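Local coordinates for nicotinate phosphoribosyltransferase (Saccharomyces cerevisiae, PDB 1VLP), which catalyses the ATP-dependent synthesis of nicotinate D-ribonucleotide from nicotinic acid and phosphoribosyl diphosphate, the first step in making NAD from nicotinic acid, at residues T43-Y48 / K391-N396; Y91-Y96 / N270-K275; W163-Q168 / L197-L202; S333-Y338 / G358-F363. All coordinates share one frame; numbering follows the deposited sequence.

Contact 1: residues T43-Y48 / K391-N396; sequences TVTYKY and KLLEVN
Thr45 and Glu394 form a hydrogen-bonded pair where two antiparallel strands, 43-50 and 388-395, run side by side in the antiparallel sheet. Tyr46 and Leu392 form a non-hydrogen-bonded pair. Between these pairs the register slips by one residue. Thr45 O accepts from both Leu393 N (2.9 Å) and Glu394 N (3.3 Å), the second on a lone pair. At the strand end, Asn396 OD1 takes the N-H of Thr43 in a nearly straight bond of 3.0 Å, 174° at the hydrogen. Val44, Tyr46, Leu392 and Val395 share one face. There Leu392, with CG anti to its backbone N (chi1 -178°), brings its end nearer strand 43-50. Its CD1 sits over the centre of the Tyr46 ring, 4.2 Å from the centroid, and also meets Val44 CB at 3.8 Å. The Tyr46 hydroxyl is hydrogen-bonded to Glu245. An alanine at Tyr46 would probably leave Leu392 CD1 without its ring face and Glu245 without that hydroxyl. On the other face the aliphatic chains of Lys47 and Lys391 lie side by side, and Leu393 CD1 packs against the Lys47 chain. Leu393 and Glu394 both opposing Thr45 make this a classic beta bulge, in a sheet that joins chain parts 343 residues apart.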
loop_
_atom_site.group_PDB
_atom_site.type_symbol
_atom_site.label_atom_id
_atom_site.label_comp_id
_atom_site.label_asym_id
_atom_site.label_seq_id
_atom_site.Cartn_x
_atom_site.Cartn_y
_atom_site.Cartn_z
ATOM N N THR A 43 -5.453 -4.880 19.965
ATOM C CA THR A 43 -6.385 -3.853 19.527
ATOM C C THR A 43 -5.591 -2.683 18.956
ATOM O O THR A 43 -4.435 -2.414 19.352
ATOM C CB THR A 43 -7.364 -3.383 20.635
ATOM O OG1 THR A 43 -6.673 -2.668 21.669
ATOM C CG2 THR A 43 -8.087 -4.565 21.229
ATOM N N VAL A 44 -6.179 -2.052 17.949
ATOM C CA VAL A 44 -5.504 -0.963 17.274
ATOM C C VAL A 44 -6.487 0.149 16.925
ATOM O O VAL A 44 -7.733 -0.046 16.918
ATOM C CB VAL A 44 -4.845 -1.450 15.937
ATOM C CG1 VAL A 44 -3.752 -2.514 16.192
ATOM C CG2 VAL A 44 -5.952 -1.973 14.946
ATOM N N THR A 45 -5.906 1.317 16.625
ATOM C CA THR A 45 -6.681 2.416 16.054
ATOM C C THR A 45 -5.913 2.926 14.842
ATOM O O THR A 45 -4.716 3.182 14.942
ATOM C CB THR A 45 -6.886 3.561 17.064
ATOM O OG1 THR A 45 -7.676 3.074 18.151
ATOM C CG2 THR A 45 -7.579 4.735 16.408
ATOM N N TYR A 46 -6.608 3.104 13.716
ATOM C CA TYR A 46 -6.081 3.832 12.531
ATOM C C TYR A 46 -6.758 5.184 12.433
ATOM O O TYR A 46 -7.946 5.310 12.828
ATOM C CB TYR A 46 -6.371 3.080 11.212
ATOM C CG TYR A 46 -5.744 1.706 11.057
ATOM C CD1 TYR A 46 -6.327 0.584 11.669
ATOM C CD2 TYR A 46 -4.592 1.514 10.298
ATOM C CE1 TYR A 46 -5.773 -0.680 11.533
ATOM C CE2 TYR A 46 -4.032 0.248 10.160
ATOM C CZ TYR A 46 -4.646 -0.841 10.804
ATOM O OH TYR A 46 -4.159 -2.105 10.676
ATOM N N LYS A 47 -6.066 6.171 11.851
ATOM C CA LYS A 47 -6.615 7.498 11.710
ATOM C C LYS A 47 -6.404 8.017 10.316
ATOM O O LYS A 47 -5.354 7.896 9.760
ATOM C CB LYS A 47 -5.973 8.477 12.700
ATOM C CG LYS A 47 -6.138 9.965 12.304
ATOM C CD LYS A 47 -5.441 10.978 13.264
ATOM C CE LYS A 47 -5.769 12.458 12.871
ATOM N NZ LYS A 47 -4.899 13.099 11.816
ATOM N N TYR A 48 -7.459 8.623 9.809
ATOM C CA TYR A 48 -7.449 9.358 8.523
ATOM C C TYR A 48 -6.795 10.709 8.690
ATOM O O TYR A 48 -7.053 11.425 9.623
ATOM C CB TYR A 48 -8.889 9.544 8.048
ATOM C CG TYR A 48 -9.153 10.554 6.949
ATOM C CD1 TYR A 48 -9.011 10.195 5.600
ATOM C CD2 TYR A 48 -9.541 11.859 7.265
ATOM C CE1 TYR A 48 -9.275 11.097 4.607
ATOM C CE2 TYR A 48 -9.807 12.810 6.242
ATOM C CZ TYR A 48 -9.723 12.383 4.916
ATOM O OH TYR A 48 -10.031 13.275 3.931
ATOM N N LYS A 391 -3.553 5.813 8.667
ATOM C CA LYS A 391 -2.313 5.368 9.298
ATOM C C LYS A 391 -2.559 4.694 10.654
ATOM O O LYS A 391 -3.446 5.113 11.375
ATOM C CB LYS A 391 -1.444 6.592 9.580
ATOM C CG LYS A 391 -2.058 7.622 10.589
ATOM C CD LYS A 391 -1.411 9.035 10.523
ATOM C CE LYS A 391 -1.906 9.948 11.654
ATOM N NZ LYS A 391 -0.875 11.017 11.894
ATOM N N LEU A 392 -1.761 3.699 10.980
ATOM C CA LEU A 392 -1.811 3.083 12.288
ATOM C C LEU A 392 -1.373 4.156 13.293
ATOM O O LEU A 392 -0.293 4.769 13.117
ATOM C CB LEU A 392 -0.905 1.843 12.336
ATOM C CG LEU A 392 -0.908 1.091 13.650
ATOM C CD1 LEU A 392 -2.262 0.531 13.968
ATOM C CD2 LEU A 392 0.195 0.003 13.617
ATOM N N LEU A 393 -2.214 4.409 14.303
ATOM C CA LEU A 393 -1.962 5.429 15.328
ATOM C C LEU A 393 -1.621 4.868 16.719
ATOM O O LEU A 393 -0.802 5.444 17.468
ATOM C CB LEU A 393 -3.232 6.282 15.476
ATOM C CG LEU A 393 -3.293 7.578 16.274
ATOM C CD1 LEU A 393 -2.971 8.786 15.408
ATOM C CD2 LEU A 393 -4.682 7.726 16.792
ATOM N N GLU A 394 -2.300 3.792 17.092
ATOM C CA GLU A 394 -2.189 3.246 18.420
ATOM C C GLU A 394 -2.349 1.723 18.403
ATOM O O GLU A 394 -3.133 1.232 17.613
ATOM C CB GLU A 394 -3.311 3.859 19.249
ATOM C CG GLU A 394 -3.089 4.003 20.676
ATOM C CD GLU A 394 -4.207 4.802 21.334
ATOM O OE1 GLU A 394 -5.307 4.231 21.539
ATOM O OE2 GLU A 394 -3.967 6.002 21.654
ATOM N N VAL A 395 -1.627 1.047 19.297
ATOM C CA VAL A 395 -1.687 -0.417 19.483
ATOM C C VAL A 395 -1.723 -0.756 20.995
ATOM O O VAL A 395 -0.792 -0.386 21.704
ATOM C CB VAL A 395 -0.476 -1.105 18.827
ATOM C CG1 VAL A 395 -0.625 -2.651 18.889
ATOM C CG2 VAL A 395 -0.310 -0.682 17.308
ATOM N N ASN A 396 -2.804 -1.413 21.465
ATOM C CA ASN A 396 -2.939 -1.696 22.894
ATOM C C ASN A 396 -2.638 -0.420 23.723
ATOM O O ASN A 396 -1.970 -0.450 24.738
ATOM C CB ASN A 396 -2.000 -2.822 23.283
ATOM C CG ASN A 396 -2.492 -4.186 22.812
ATOM O OD1 ASN A 396 -3.576 -4.286 22.216
ATOM N ND2 ASN A 396 -1.748 -5.225 23.142
#

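Contact 2: residues Y91-Y96 / N270-K275; sequences YLPSAY and NTFGAK
Tyr91 turns the CD1 edge of its ring toward the face of Phe272 in an offset edge-to-face pair. The centroids are 5.8 Å apart and the planes stand at 79°. The closest ring atoms are Tyr91 CD1 and Phe272 CD1, 3.8 Å apart, and the Phe272 atom lies near the plane of the tyrosine ring. Tyr91 CG sits between its backbone N and carbonyl carbon (chi1 52°), which sets the ring beside Phe272. Its CB rests against Phe272 O at 3.6 Å, while Tyr91 O comes to the edge of the phenylalanine ring, 3.7 Å from Phe272 CD1. Pro93 adds a second point of packing. Its CD meets Phe272 CE1 at 3.9 Å, and its CG meets Thr271 CG2 at 4.0 Å. That threonine methyl also lies over the centre of one face of the Phe272 ring. Leu92 CD2 approaches Phe272 CE1 more loosely. An alanine at Pro93 would probably open a gap beside Phe272 CE1 and Thr271 CG2. Pro93 is also the N-cap residue of helix 94-101, and Phe272 ends helix 260-272. The contact therefore joins the start of one helix to the end of another. Helix 26-38 lies alongside, touching Tyr91 through Met26 and Pro93 through Thr37. No hydrogen bond links the two segments, so the junction rests mainly on apolar and aromatic packing, with the Tyr91 carbonyl at the edge of the phenylalanine ring.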
loop_
_atom_site.group_PDB
_atom_site.type_symbol
_atom_site.label_atom_id
_atom_site.label_comp_id
_atom_site.label_asym_id
_atom_site.label_seq_id
_atom_site.Cartn_x
_atom_site.Cartn_y
_atom_site.Cartn_z
ATOM N N TYR A 91 0.808 -19.977 0.240
ATOM C CA TYR A 91 1.417 -19.958 1.555
ATOM C C TYR A 91 0.575 -19.277 2.614
ATOM O O TYR A 91 0.969 -19.228 3.762
ATOM C CB TYR A 91 2.817 -19.317 1.471
ATOM C CG TYR A 91 2.870 -17.962 0.800
ATOM C CD1 TYR A 91 2.666 -16.788 1.534
ATOM C CD2 TYR A 91 3.109 -17.853 -0.571
ATOM C CE1 TYR A 91 2.707 -15.553 0.931
ATOM C CE2 TYR A 91 3.156 -16.619 -1.183
ATOM C CZ TYR A 91 2.942 -15.481 -0.429
ATOM O OH TYR A 91 2.986 -14.253 -1.045
ATOM N N LEU A 92 -0.601 -18.731 2.265
ATOM C CA LEU A 92 -1.537 -18.311 3.321
ATOM C C LEU A 92 -1.834 -19.510 4.197
ATOM O O LEU A 92 -2.107 -20.597 3.679
ATOM C CB LEU A 92 -2.856 -17.780 2.761
ATOM C CG LEU A 92 -2.765 -16.490 1.963
ATOM C CD1 LEU A 92 -4.136 -16.138 1.330
ATOM C CD2 LEU A 92 -2.306 -15.350 2.839
ATOM N N PRO A 93 -1.749 -19.343 5.520
ATOM C CA PRO A 93 -2.049 -20.467 6.388
ATOM C C PRO A 93 -3.463 -21.030 6.234
ATOM O O PRO A 93 -4.442 -20.293 6.073
ATOM C CB PRO A 93 -1.825 -19.930 7.808
ATOM C CG PRO A 93 -1.080 -18.666 7.645
ATOM C CD PRO A 93 -1.298 -18.150 6.267
ATOM N N SER A 94 -3.546 -22.354 6.345
ATOM C CA SER A 94 -4.819 -23.044 6.346
ATOM C C SER A 94 -5.878 -22.457 7.263
ATOM O O SER A 94 -7.055 -22.305 6.871
ATOM C CB SER A 94 -4.583 -24.530 6.699
ATOM O OG SER A 94 -3.983 -25.110 5.568
ATOM N N ALA A 95 -5.457 -22.116 8.475
ATOM C CA ALA A 95 -6.372 -21.626 9.485
ATOM C C ALA A 95 -6.950 -20.248 9.159
ATOM O O ALA A 95 -8.076 -19.947 9.550
ATOM C CB ALA A 95 -5.692 -21.610 10.830
ATOM N N TYR A 96 -6.163 -19.451 8.454
ATOM C CA TYR A 96 -6.573 -18.124 7.976
ATOM C C TYR A 96 -7.662 -18.285 6.921
ATOM O O TYR A 96 -8.729 -17.692 7.036
ATOM C CB TYR A 96 -5.389 -17.296 7.476
ATOM C CG TYR A 96 -5.866 -16.029 6.763
ATOM C CD1 TYR A 96 -6.317 -14.923 7.486
ATOM C CD2 TYR A 96 -5.897 -15.966 5.375
ATOM C CE1 TYR A 96 -6.802 -13.763 6.827
ATOM C CE2 TYR A 96 -6.347 -14.826 4.708
ATOM C CZ TYR A 96 -6.813 -13.725 5.445
ATOM O OH TYR A 96 -7.253 -12.626 4.790
ATOM N N ASN A 270 8.014 -17.239 10.270
ATOM C CA ASN A 270 7.345 -18.334 10.945
ATOM C C ASN A 270 5.901 -18.487 10.441
ATOM O O ASN A 270 5.402 -19.613 10.374
ATOM C CB ASN A 270 7.470 -18.192 12.476
ATOM C CG ASN A 270 8.930 -18.338 12.985
ATOM O OD1 ASN A 270 9.800 -18.938 12.339
ATOM N ND2 ASN A 270 9.190 -17.773 14.152
ATOM N N THR A 271 5.266 -17.406 9.986
ATOM C CA THR A 271 3.916 -17.471 9.427
ATOM C C THR A 271 3.799 -17.998 7.983
ATOM O O THR A 271 2.947 -18.833 7.677
ATOM C CB THR A 271 3.231 -16.093 9.506
ATOM O OG1 THR A 271 3.282 -15.661 10.869
ATOM C CG2 THR A 271 1.769 -16.143 9.016
ATOM N N PHE A 272 4.648 -17.516 7.095
ATOM C CA PHE A 272 4.508 -17.824 5.683
ATOM C C PHE A 272 5.562 -18.772 5.134
ATOM O O PHE A 272 5.420 -19.265 4.012
ATOM C CB PHE A 272 4.559 -16.533 4.902
ATOM C CG PHE A 272 3.417 -15.597 5.237
ATOM C CD1 PHE A 272 2.090 -16.040 5.166
ATOM C CD2 PHE A 272 3.662 -14.282 5.645
ATOM C CE1 PHE A 272 1.027 -15.161 5.467
ATOM C CE2 PHE A 272 2.616 -13.415 5.962
ATOM C CZ PHE A 272 1.291 -13.853 5.858
ATOM N N GLY A 273 6.626 -18.977 5.884
ATOM C CA GLY A 273 7.737 -19.779 5.424
ATOM C C GLY A 273 8.836 -18.886 4.894
ATOM O O GLY A 273 8.567 -17.856 4.246
ATOM N N ALA A 274 10.081 -19.281 5.176
ATOM C CA ALA A 274 11.259 -18.495 4.780
ATOM C C ALA A 274 11.257 -18.224 3.297
ATOM O O ALA A 274 11.532 -17.105 2.861
ATOM C CB ALA A 274 12.527 -19.202 5.159
ATOM N N LYS A 275 10.925 -19.221 2.489
ATOM C CA LYS A 275 10.968 -18.976 1.056
ATOM C C LYS A 275 9.967 -17.933 0.563
ATOM O O LYS A 275 10.176 -17.348 -0.519
ATOM C CB LYS A 275 10.897 -20.270 0.265
ATOM C CG LYS A 275 9.579 -20.907 0.081
ATOM C CD LYS A 275 9.766 -22.181 -0.775
ATOM C CE LYS A 275 8.458 -22.873 -1.105
ATOM N NZ LYS A 275 7.801 -23.469 0.101
#

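Contact 3: residues W163-Q168 / L197-L202; sequences WDYENQ and LKAQDL
A type II beta turn from Tyr165 to Gln168 lies against the first turns of helix 197-213, with Gln168 and Leu202 CA atoms 6.4 Å apart. Overlapping its start, Asp164 OD1 accepts the N-H of Glu166 in an Asx turn. The Tyr165 ring carries the contact. With CG anti to the backbone N (chi1 174°) and the chain extended beyond it, Lys198 crosses one face of the ring, its CE over the centre and 3.7 Å from the centroid. NZ lies 4.5 Å from the centroid and 31° off the normal, an off-centre cation-pi contact. The opposite face carries Trp163 CZ3, offset toward the rim, so the ring is held between lysine and tryptophan. Leu202 CD1 touches Tyr165 CD1 at 3.7 Å, and the leucine crosses the tyrosine at about a right angle. Ala199 CB meets Tyr165 CE1 at 4.1 Å. The tyrosine hydroxyl is hydrogen-bonded to Ser196, which also binds Ala199 N. A water donates to Gln168 OE1 and to Ala199 O, each at 2.8 Å, while Gln168 NE2 donates to Asp372 O. No direct hydrogen bond joins the two segments. Their link is apolar and pi contact plus one water bridge, and the ring may partly stabilise the lysine charge.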
loop_
_atom_site.group_PDB
_atom_site.type_symbol
_atom_site.label_atom_id
_atom_site.label_comp_id
_atom_site.label_asym_id
_atom_site.label_seq_id
_atom_site.Cartn_x
_atom_site.Cartn_y
_atom_site.Cartn_z
ATOM N N TRP A 163 -12.730 17.395 -14.836
ATOM C CA TRP A 163 -11.843 16.359 -15.332
ATOM C C TRP A 163 -12.740 15.391 -16.069
ATOM O O TRP A 163 -13.956 15.405 -15.896
ATOM C CB TRP A 163 -11.118 15.637 -14.185
ATOM C CG TRP A 163 -12.020 14.883 -13.208
ATOM C CD1 TRP A 163 -12.633 15.395 -12.111
ATOM C CD2 TRP A 163 -12.396 13.507 -13.269
ATOM N NE1 TRP A 163 -13.370 14.430 -11.488
ATOM C CE2 TRP A 163 -13.268 13.265 -12.186
ATOM C CE3 TRP A 163 -12.080 12.439 -14.142
ATOM C CZ2 TRP A 163 -13.819 12.013 -11.933
ATOM C CZ3 TRP A 163 -12.607 11.200 -13.889
ATOM C CH2 TRP A 163 -13.483 10.989 -12.784
ATOM N N ASP A 164 -12.146 14.525 -16.868
ATOM C CA ASP A 164 -12.892 13.444 -17.493
ATOM C C ASP A 164 -11.930 12.285 -17.808
ATOM O O ASP A 164 -10.755 12.308 -17.408
ATOM C CB ASP A 164 -13.615 13.922 -18.767
ATOM C CG ASP A 164 -12.658 14.407 -19.851
ATOM O OD1 ASP A 164 -11.505 13.909 -19.931
ATOM O OD2 ASP A 164 -13.053 15.307 -20.626
ATOM N N TYR A 165 -12.438 11.266 -18.484
ATOM C CA TYR A 165 -11.649 10.029 -18.698
ATOM C C TYR A 165 -10.946 9.962 -20.033
ATOM O O TYR A 165 -10.295 8.970 -20.331
ATOM C CB TYR A 165 -12.541 8.790 -18.548
ATOM C CG TYR A 165 -13.024 8.509 -17.159
ATOM C CD1 TYR A 165 -12.220 7.855 -16.253
ATOM C CD2 TYR A 165 -14.318 8.839 -16.764
ATOM C CE1 TYR A 165 -12.642 7.577 -14.968
ATOM C CE2 TYR A 165 -14.766 8.540 -15.458
ATOM C CZ TYR A 165 -13.912 7.898 -14.577
ATOM O OH TYR A 165 -14.291 7.583 -13.311
ATOM N N GLU A 166 -11.011 11.035 -20.822
ATOM C CA GLU A 166 -10.447 11.035 -22.151
ATOM C C GLU A 166 -8.972 10.739 -22.076
ATOM O O GLU A 166 -8.264 11.290 -21.236
ATOM C CB GLU A 166 -10.670 12.368 -22.840
ATOM C CG GLU A 166 -12.169 12.625 -23.113
ATOM C CD GLU A 166 -12.820 11.535 -23.986
ATOM O OE1 GLU A 166 -12.439 11.414 -25.184
ATOM O OE2 GLU A 166 -13.696 10.801 -23.456
ATOM N N ASN A 167 -8.560 9.819 -22.934
ATOM C CA ASN A 167 -7.165 9.430 -23.114
ATOM C C ASN A 167 -6.505 8.698 -21.932
ATOM O O ASN A 167 -5.276 8.514 -21.954
ATOM C CB ASN A 167 -6.316 10.627 -23.525
ATOM C CG ASN A 167 -6.754 11.215 -24.869
ATOM O OD1 ASN A 167 -6.785 10.503 -25.888
ATOM N ND2 ASN A 167 -7.135 12.495 -24.868
ATOM N N GLN A 168 -7.281 8.305 -20.911
ATOM C CA GLN A 168 -6.719 7.570 -19.745
ATOM C C GLN A 168 -6.114 6.232 -20.185
ATOM O O GLN A 168 -4.952 5.881 -19.865
ATOM C CB GLN A 168 -7.779 7.344 -18.673
ATOM C CG GLN A 168 -8.037 8.593 -17.815
ATOM C CD GLN A 168 -6.784 9.027 -17.072
ATOM O OE1 GLN A 168 -6.128 8.163 -16.494
ATOM N NE2 GLN A 168 -6.466 10.360 -17.054
ATOM N N LEU A 197 -12.689 3.667 -9.318
ATOM C CA LEU A 197 -12.554 2.249 -9.759
ATOM C C LEU A 197 -12.434 2.174 -11.278
ATOM O O LEU A 197 -11.540 1.528 -11.791
ATOM C CB LEU A 197 -13.739 1.459 -9.253
ATOM C CG LEU A 197 -13.772 -0.025 -9.641
ATOM C CD1 LEU A 197 -12.621 -0.778 -9.098
ATOM C CD2 LEU A 197 -15.080 -0.582 -9.095
ATOM N N LYS A 198 -13.256 2.963 -11.973
ATOM C CA LYS A 198 -13.238 2.994 -13.418
ATOM C C LYS A 198 -11.883 3.469 -13.923
ATOM O O LYS A 198 -11.412 2.944 -14.927
ATOM C CB LYS A 198 -14.348 3.880 -13.938
ATOM C CG LYS A 198 -14.329 4.089 -15.399
ATOM C CD LYS A 198 -15.521 4.881 -15.872
ATOM C CE LYS A 198 -15.337 5.351 -17.296
ATOM N NZ LYS A 198 -16.630 5.806 -17.936
ATOM N N ALA A 199 -11.274 4.460 -13.259
ATOM C CA ALA A 199 -9.955 5.007 -13.677
ATOM C C ALA A 199 -8.925 3.904 -13.631
ATOM O O ALA A 199 -8.123 3.729 -14.543
ATOM C CB ALA A 199 -9.498 6.193 -12.778
ATOM N N GLN A 200 -8.913 3.184 -12.530
ATOM C CA GLN A 200 -7.959 2.083 -12.410
ATOM C C GLN A 200 -8.210 0.985 -13.463
ATOM O O GLN A 200 -7.272 0.492 -14.062
ATOM C CB GLN A 200 -7.940 1.535 -10.976
ATOM C CG GLN A 200 -6.866 0.437 -10.722
ATOM C CD GLN A 200 -6.735 0.107 -9.254
ATOM O OE1 GLN A 200 -7.708 0.146 -8.561
ATOM N NE2 GLN A 200 -5.534 -0.308 -8.796
ATOM N N ASP A 201 -9.463 0.630 -13.703
ATOM C CA ASP A 201 -9.788 -0.313 -14.761
ATOM C C ASP A 201 -9.297 0.122 -16.162
ATOM O O ASP A 201 -8.761 -0.680 -16.943
ATOM C CB ASP A 201 -11.274 -0.588 -14.784
ATOM C CG ASP A 201 -11.631 -1.665 -15.801
ATOM O OD1 ASP A 201 -11.286 -2.854 -15.570
ATOM O OD2 ASP A 201 -12.220 -1.307 -16.815
ATOM N N LEU A 202 -9.453 1.415 -16.464
ATOM C CA LEU A 202 -8.985 1.927 -17.754
ATOM C C LEU A 202 -7.477 1.872 -17.872
ATOM O O LEU A 202 -6.971 1.517 -18.925
ATOM C CB LEU A 202 -9.467 3.352 -18.000
ATOM C CG LEU A 202 -10.937 3.507 -18.336
ATOM C CD1 LEU A 202 -11.235 4.993 -18.299
ATOM C CD2 LEU A 202 -11.213 2.862 -19.676
HETATM O O HOH W 1 -8.042 6.258 -15.658
#

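Contact 4: residues S333-Y338 / G358-F363; sequences SKIICY and GMLATF
Tyr338 and Phe363 lie side by side, their ring planes 18° apart but slid so far that they barely overlap. Phe363 CE1 meets Tyr338 CD2 at 3.4 Å. One face of the tyrosine ring carries Ile336 CG2, offset toward the rim. At its edge lie Ala361 CB, 3.9 Å from Tyr338 CE2, and Thr362 O. The tyrosine hydroxyl is hydrogen-bonded to Thr316, and Ala354 of helix 344-356 touches both Tyr338 and Ala361. Nearby, selenomethionine Met359 bends at chi2 and chi3. Its CE presses on Ile336 CG1 at 3.5 Å, a tight fit. The other face of the sheet holds Ile335, Cys337, Leu360 and Thr362. Thr362 OG1 comes within 3.2 Å of Cys337 CB, and Ile335 CG1 packs on Leu360 CB at 4.0 Å. The Cys337 side chain is about 4 Å from that of Arg306, a nicotinate-binding residue by similarity. Four backbone hydrogen bonds tie the strands, from Leu360 N to Lys334 O through to Tyr338 N to Thr362 O. A water joins Lys334 N and Gly358 O where the strands begin. Gly358 closes the Schellman motif that ends the helix. Neighbouring parallel strands linked through helix 344-356 make a beta-alpha-beta unit of the parallel sheet.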
loop_
_atom_site.group_PDB
_atom_site.type_symbol
_atom_site.label_atom_id
_atom_site.label_comp_id
_atom_site.label_asym_id
_atom_site.label_seq_id
_atom_site.Cartn_x
_atom_site.Cartn_y
_atom_site.Cartn_z
ATOM N N SER A 333 22.417 -10.678 -6.960
ATOM C CA SER A 333 21.835 -11.741 -6.126
ATOM C C SER A 333 20.432 -11.312 -5.580
ATOM O O SER A 333 19.534 -12.158 -5.361
ATOM C CB SER A 333 22.745 -11.986 -4.905
ATOM O OG SER A 333 23.980 -12.566 -5.265
ATOM N N LYS A 334 20.280 -10.006 -5.360
ATOM C CA LYS A 334 19.110 -9.434 -4.642
ATOM C C LYS A 334 18.446 -8.225 -5.371
ATOM O O LYS A 334 19.066 -7.564 -6.244
ATOM C CB LYS A 334 19.546 -9.064 -3.213
ATOM C CG LYS A 334 20.113 -10.264 -2.406
ATOM C CD LYS A 334 19.041 -11.266 -2.053
ATOM C CE LYS A 334 19.582 -12.389 -1.160
ATOM N NZ LYS A 334 18.510 -13.389 -0.836
ATOM N N ILE A 335 17.198 -7.975 -4.992
ATOM C CA ILE A 335 16.303 -7.026 -5.616
ATOM C C ILE A 335 16.161 -5.802 -4.711
ATOM O O ILE A 335 16.046 -5.941 -3.499
ATOM C CB ILE A 335 14.845 -7.658 -5.822
ATOM C CG1 ILE A 335 14.947 -8.791 -6.826
ATOM C CG2 ILE A 335 13.845 -6.608 -6.285
ATOM C CD1 ILE A 335 13.724 -9.730 -6.845
ATOM N N ILE A 336 16.154 -4.603 -5.311
ATOM C CA ILE A 336 15.547 -3.439 -4.724
ATOM C C ILE A 336 14.272 -3.094 -5.487
ATOM O O ILE A 336 14.264 -2.966 -6.702
ATOM C CB ILE A 336 16.460 -2.160 -4.706
ATOM C CG1 ILE A 336 17.767 -2.433 -3.979
ATOM C CG2 ILE A 336 15.719 -1.000 -4.080
ATOM C CD1 ILE A 336 18.703 -1.289 -3.956
ATOM N N CYS A 337 13.190 -3.009 -4.743
ATOM C CA CYS A 337 11.908 -2.568 -5.297
ATOM C C CYS A 337 11.661 -1.107 -4.858
ATOM O O CYS A 337 11.540 -0.822 -3.681
ATOM C CB CYS A 337 10.802 -3.446 -4.766
ATOM S SG CYS A 337 9.206 -2.880 -5.424
ATOM N N TYR A 338 11.664 -0.207 -5.823
ATOM C CA TYR A 338 11.459 1.204 -5.618
ATOM C C TYR A 338 9.954 1.481 -5.723
ATOM O O TYR A 338 9.321 1.139 -6.738
ATOM C CB TYR A 338 12.175 1.985 -6.705
ATOM C CG TYR A 338 13.673 1.754 -6.756
ATOM C CD1 TYR A 338 14.548 2.498 -6.009
ATOM C CD2 TYR A 338 14.202 0.757 -7.557
ATOM C CE1 TYR A 338 15.906 2.278 -6.083
ATOM C CE2 TYR A 338 15.567 0.501 -7.618
ATOM C CZ TYR A 338 16.422 1.278 -6.870
ATOM O OH TYR A 338 17.761 1.011 -6.969
ATOM N N GLY A 358 25.052 -3.050 -8.845
ATOM C CA GLY A 358 24.907 -4.499 -8.772
ATOM C C GLY A 358 23.666 -5.048 -8.145
ATOM O O GLY A 358 23.726 -6.065 -7.453
HETATM N N MSE A 359 22.547 -4.369 -8.361
HETATM C CA MSE A 359 21.267 -4.758 -7.783
HETATM C C MSE A 359 20.303 -4.980 -8.922
HETATM O O MSE A 359 20.352 -4.258 -9.924
HETATM C CB MSE A 359 20.709 -3.667 -6.853
HETATM C CG MSE A 359 21.611 -3.358 -5.680
HETATM SE SE MSE A 359 21.806 -4.865 -4.390
HETATM C CE MSE A 359 19.982 -5.084 -3.905
ATOM N N LEU A 360 19.425 -5.978 -8.740
ATOM C CA LEU A 360 18.247 -6.124 -9.572
ATOM C C LEU A 360 17.221 -5.106 -9.074
ATOM O O LEU A 360 17.241 -4.727 -7.880
ATOM C CB LEU A 360 17.681 -7.529 -9.511
ATOM C CG LEU A 360 18.652 -8.660 -9.865
ATOM C CD1 LEU A 360 18.072 -10.019 -9.516
ATOM C CD2 LEU A 360 18.990 -8.625 -11.308
ATOM N N ALA A 361 16.437 -4.582 -10.010
ATOM C CA ALA A 361 15.490 -3.498 -9.748
ATOM C C ALA A 361 14.096 -3.937 -10.162
ATOM O O ALA A 361 13.892 -4.548 -11.206
ATOM C CB ALA A 361 15.832 -2.213 -10.471
ATOM N N THR A 362 13.164 -3.626 -9.295
ATOM C CA THR A 362 11.721 -3.677 -9.652
ATOM C C THR A 362 11.098 -2.389 -9.138
ATOM O O THR A 362 11.710 -1.644 -8.328
ATOM C CB THR A 362 11.009 -4.904 -9.098
ATOM O OG1 THR A 362 10.997 -4.861 -7.665
ATOM C CG2 THR A 362 11.658 -6.161 -9.619
ATOM N N PHE A 363 9.854 -2.145 -9.564
ATOM C CA PHE A 363 9.163 -0.881 -9.339
ATOM C C PHE A 363 7.693 -1.111 -9.036
ATOM O O PHE A 363 7.063 -1.955 -9.680
ATOM C CB PHE A 363 9.307 0.020 -10.590
ATOM C CG PHE A 363 10.731 0.359 -10.899
ATOM C CD1 PHE A 363 11.357 1.404 -10.259
ATOM C CD2 PHE A 363 11.497 -0.489 -11.687
ATOM C CE1 PHE A 363 12.692 1.643 -10.455
ATOM C CE2 PHE A 363 12.855 -0.235 -11.897
ATOM C CZ PHE A 363 13.431 0.851 -11.272
HETATM O O HOH W 2 22.645 -8.102 -5.347
#

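Contacts 1 and 4 are both strand pairs bound by backbone hydrogen bonds, but they belong to different sheets, one antiparallel and bulged, the other parallel and regular. They lie on opposite sides of the chain's centre, with centres about 31 Å apart. Contact 4 is the buried one; the other three are partly buried. Contacts 2 and 3 join helix ends to turns or loops without a direct hydrogen bond across. Contact 2 is apolar and aromatic, while contact 3 adds a lysine and a water. Contacts 1 and 2 each join the N-terminal family region to the later one. Contacts 2, 3 and 4 all fall within the long loop closed by contact 1.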